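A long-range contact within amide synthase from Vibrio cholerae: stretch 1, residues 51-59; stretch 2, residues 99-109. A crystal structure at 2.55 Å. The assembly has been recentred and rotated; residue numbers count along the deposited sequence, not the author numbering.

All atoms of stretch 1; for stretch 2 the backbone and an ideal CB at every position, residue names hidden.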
# COMPACT_ATOMS: atom_id res chain seq x y z
N LEU A 51 -20.77 -17.05 2.94
CA LEU A 51 -21.95 -16.21 2.79
C LEU A 51 -23.20 -17.01 2.39
O LEU A 51 -24.31 -16.60 2.71
CB LEU A 51 -21.66 -15.07 1.81
CG LEU A 51 -22.49 -13.80 2.03
CD1 LEU A 51 -22.35 -13.32 3.48
CD2 LEU A 51 -22.02 -12.72 1.06
N PHE A 52 -23.05 -18.13 1.70
CA PHE A 52 -24.24 -18.91 1.36
C PHE A 52 -24.93 -19.45 2.63
O PHE A 52 -25.99 -20.05 2.55
CB PHE A 52 -23.90 -20.10 0.46
CG PHE A 52 -23.66 -19.75 -0.97
CD1 PHE A 52 -23.44 -20.76 -1.91
CD2 PHE A 52 -23.59 -18.43 -1.38
CE1 PHE A 52 -23.15 -20.45 -3.22
CE2 PHE A 52 -23.29 -18.11 -2.70
CZ PHE A 52 -23.07 -19.12 -3.62
N ARG A 53 -24.32 -19.26 3.80
CA ARG A 53 -24.92 -19.73 5.05
C ARG A 53 -25.53 -18.56 5.80
O ARG A 53 -26.02 -18.70 6.93
CB ARG A 53 -23.88 -20.42 5.95
CG ARG A 53 -23.37 -21.77 5.42
CD ARG A 53 -22.42 -22.47 6.42
NE ARG A 53 -21.15 -21.77 6.60
CZ ARG A 53 -20.84 -21.03 7.67
NH1 ARG A 53 -21.71 -20.89 8.67
NH2 ARG A 53 -19.65 -20.44 7.73
N ALA A 54 -25.50 -17.39 5.19
CA ALA A 54 -26.05 -16.20 5.79
C ALA A 54 -27.57 -16.29 5.92
O ALA A 54 -28.24 -16.91 5.10
CB ALA A 54 -25.69 -14.99 4.95
N ARG A 55 -28.08 -15.65 6.96
CA ARG A 55 -29.51 -15.58 7.24
C ARG A 55 -29.78 -14.24 7.92
O ARG A 55 -28.90 -13.69 8.60
CB ARG A 55 -29.96 -16.75 8.12
CG ARG A 55 -29.86 -18.07 7.40
CD ARG A 55 -30.75 -19.11 7.97
NE ARG A 55 -30.74 -20.32 7.15
CZ ARG A 55 -31.45 -21.41 7.43
NH1 ARG A 55 -32.24 -21.42 8.51
NH2 ARG A 55 -31.36 -22.48 6.65
N PHE A 56 -30.99 -13.71 7.73
CA PHE A 56 -31.31 -12.42 8.33
C PHE A 56 -32.47 -12.47 9.31
O PHE A 56 -33.45 -13.19 9.10
CB PHE A 56 -31.62 -11.40 7.24
CG PHE A 56 -30.49 -11.18 6.29
CD1 PHE A 56 -30.32 -11.99 5.18
CD2 PHE A 56 -29.55 -10.18 6.53
CE1 PHE A 56 -29.25 -11.82 4.33
CE2 PHE A 56 -28.48 -9.99 5.67
CZ PHE A 56 -28.32 -10.81 4.58
N SER A 57 -32.35 -11.71 10.40
CA SER A 57 -33.41 -11.64 11.40
C SER A 57 -34.45 -10.67 10.85
O SER A 57 -34.22 -10.01 9.84
CB SER A 57 -32.89 -11.07 12.72
OG SER A 57 -32.86 -9.66 12.67
N ALA A 58 -35.59 -10.59 11.53
CA ALA A 58 -36.66 -9.68 11.10
C ALA A 58 -36.17 -8.24 11.19
O ALA A 58 -36.68 -7.36 10.49
CB ALA A 58 -37.89 -9.88 11.98
N GLN A 59 -35.17 -8.02 12.04
CA GLN A 59 -34.58 -6.70 12.25
C GLN A 59 -33.34 -6.45 11.38
O GLN A 59 -32.57 -5.53 11.65
CB GLN A 59 -34.18 -6.53 13.72
CG GLN A 59 -35.31 -6.71 14.72
CD GLN A 59 -35.88 -8.12 14.73
OE1 GLN A 59 -35.17 -9.08 15.04
NE2 GLN A 59 -37.16 -8.25 14.39
N UNK A 99 -38.69 -15.25 0.54
CA UNK A 99 -38.61 -14.46 1.77
C UNK A 99 -37.13 -14.39 2.13
O UNK A 99 -36.31 -15.12 1.58
CB UNK A 99 -39.44 -15.07 2.90
N UNK A 100 -36.77 -13.50 3.05
CA UNK A 100 -35.38 -13.36 3.43
C UNK A 100 -35.18 -13.62 4.90
O UNK A 100 -34.10 -14.02 5.32
CB UNK A 100 -34.87 -11.96 3.07
N UNK A 101 -36.22 -13.38 5.69
CA UNK A 101 -36.11 -13.59 7.13
C UNK A 101 -35.94 -15.06 7.48
O UNK A 101 -36.66 -15.92 6.98
CB UNK A 101 -37.34 -13.03 7.84
N UNK A 102 -34.96 -15.34 8.32
CA UNK A 102 -34.68 -16.68 8.79
C UNK A 102 -34.78 -17.81 7.76
O UNK A 102 -35.09 -18.95 8.11
CB UNK A 102 -35.64 -16.99 9.94
N UNK A 103 -34.51 -17.52 6.49
CA UNK A 103 -34.59 -18.55 5.46
C UNK A 103 -33.28 -18.76 4.67
O UNK A 103 -32.37 -17.92 4.70
CB UNK A 103 -35.71 -18.19 4.49
N UNK A 104 -33.16 -19.89 3.97
CA UNK A 104 -31.93 -20.13 3.21
C UNK A 104 -31.90 -19.17 2.04
O UNK A 104 -32.90 -19.02 1.34
CB UNK A 104 -31.84 -21.58 2.73
N UNK A 105 -30.75 -18.54 1.81
CA UNK A 105 -30.62 -17.59 0.72
C UNK A 105 -30.29 -18.25 -0.60
O UNK A 105 -30.46 -17.65 -1.66
CB UNK A 105 -29.54 -16.56 1.06
N UNK A 106 -29.80 -19.48 -0.59
CA UNK A 106 -29.49 -20.10 -1.87
C UNK A 106 -30.18 -21.44 -2.06
O UNK A 106 -30.75 -21.99 -1.14
CB UNK A 106 -27.98 -20.28 -2.01
N UNK A 107 -30.11 -21.96 -3.28
CA UNK A 107 -30.70 -23.24 -3.63
C UNK A 107 -29.77 -23.92 -4.62
O UNK A 107 -29.18 -23.26 -5.48
CB UNK A 107 -32.11 -23.07 -4.21
N UNK A 108 -29.64 -25.24 -4.51
CA UNK A 108 -28.77 -26.00 -5.41
C UNK A 108 -29.47 -27.27 -5.85
O UNK A 108 -29.80 -28.14 -5.04
CB UNK A 108 -27.44 -26.33 -4.74
N UNK A 109 -29.70 -27.39 -7.14
CA UNK A 109 -30.38 -28.57 -7.64
C UNK A 109 -29.55 -29.19 -8.76
O UNK A 109 -28.98 -28.48 -9.57
CB UNK A 109 -31.79 -28.22 -8.13

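At position 99 the ideal CB has nothing of stretch 1 within 5.5 Å, so almost any residue would suit; it is Thr 99. Position 100 points sideways, its ideal CB 5.0 Å from Phe 56 CD1. An apolar chain fits beside that ring, and Leu 100 supplies one, its m,t rotamer bringing CD2 to 4.8 Å from Phe 56 CD1.

Position 101 lies where the backbones approach most closely, its CA 5.1 Å from Phe 56 CA. Its ideal CB is 4.7 Å from Ala 58 CA, so an aliphatic chain of moderate length could cover the Ser 57-Ala 58 backbone. Ile 101 does so: CD1 reaches 3.3 Å from Ala 58 CA, and CG2 lies 4.2 Å from Ala 58 CB.

Position 102 has positive phi (40/30), which favours Gly, Asn or Asp. Its CB points away, but the backbone N faces Phe 56 O, a bond open to any residue except proline. Asp 102 N donates to Phe 56 O at 2.7 Å and 174°. The carboxylate bends back, and water 2 donates to OD2 (2.7 Å) and accepts from Ala 58 N (2.9 Å).

Position 103 points away with nothing of stretch 1 within 5.5 Å of its ideal CB, so many residues would fit; Ala 103 closes the type II turn begun at Leu 100. Its backbone C lies over one face of the Arg 55 guanidinium.

At 104, phi of -70° permits proline among many others. Pro 104 places CG 3.5 Å from Arg 55 NH2.

Position 105 points toward stretch 1, its ideal CB 4.3 Å from Ala 54 O, with the Phe 56 ring within reach of a branched or long aliphatic. Ile 105 extends CD1 to 4.2 Å from Phe 56 CD1, at the ring edge.

Position 106 also points toward stretch 1, its ideal CB 4.5 Å from Phe 52 CG. A small branched chain could cover the ring, while a hydroxyl could serve polar neighbours. Thr 106 does both: CG2 sits 3.9 Å from the Phe 52 ring centroid, 24° off the normal, and OG1 shares water 1 (2.8 Å) with Phe 52 O (2.9 Å from the water).

Positions 107 and 109 are out of reach; they are Ser 107 and Gln 109. Position 108 points toward stretch 1 from farther off, so only a longer or aromatic chain could reach the Phe 52 ring. His 108 brings CE1 to 3.9 Å from Phe 52 CE1, and its NE2 hydrogen-bonds Thr 106 OG1 at 2.7 Å.

Stretch 2, residues 99-109: TLIDAPITSHQ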
# COMPACT_ATOMS: atom_id res chain seq x y z
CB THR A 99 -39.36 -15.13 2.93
OG1 THR A 99 -40.74 -15.27 2.58
CG2 THR A 99 -39.23 -14.30 4.21
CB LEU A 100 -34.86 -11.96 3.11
CG LEU A 100 -34.27 -11.67 1.73
CD1 LEU A 100 -33.66 -10.29 1.73
CD2 LEU A 100 -33.21 -12.70 1.39
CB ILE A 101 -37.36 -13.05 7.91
CG1 ILE A 101 -37.68 -11.61 7.49
CG2 ILE A 101 -37.08 -13.06 9.42
CD1 ILE A 101 -36.66 -10.60 7.95
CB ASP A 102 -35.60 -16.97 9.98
CG ASP A 102 -35.53 -15.88 11.04
OD1 ASP A 102 -34.44 -15.65 11.62
OD2 ASP A 102 -36.58 -15.24 11.29
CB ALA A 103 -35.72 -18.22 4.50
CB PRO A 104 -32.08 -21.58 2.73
CG PRO A 104 -33.17 -22.17 3.62
CD PRO A 104 -34.10 -21.01 3.84
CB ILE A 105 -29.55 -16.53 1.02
CG1 ILE A 105 -29.78 -15.93 2.41
CG2 ILE A 105 -29.61 -15.41 0.01
CD1 ILE A 105 -31.08 -15.20 2.57
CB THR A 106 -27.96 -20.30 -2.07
OG1 THR A 106 -27.52 -21.45 -1.33
CG2 THR A 106 -27.20 -19.06 -1.61
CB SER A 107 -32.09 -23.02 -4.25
OG SER A 107 -32.78 -24.25 -4.44
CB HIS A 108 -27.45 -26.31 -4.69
CG HIS A 108 -26.82 -25.10 -4.08
ND1 HIS A 108 -26.04 -24.23 -4.81
CD2 HIS A 108 -27.00 -24.53 -2.87
CE1 HIS A 108 -25.76 -23.17 -4.06
NE2 HIS A 108 -26.34 -23.33 -2.88
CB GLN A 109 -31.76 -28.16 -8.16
CG GLN A 109 -32.67 -27.45 -7.15
CD GLN A 109 -33.88 -26.75 -7.84
OE1 GLN A 109 -34.28 -27.09 -8.97
NE2 GLN A 109 -34.47 -25.76 -7.15
O HOH W 1 -28.27 -21.24 1.31
O HOH W 2 -36.56 -13.00 12.77
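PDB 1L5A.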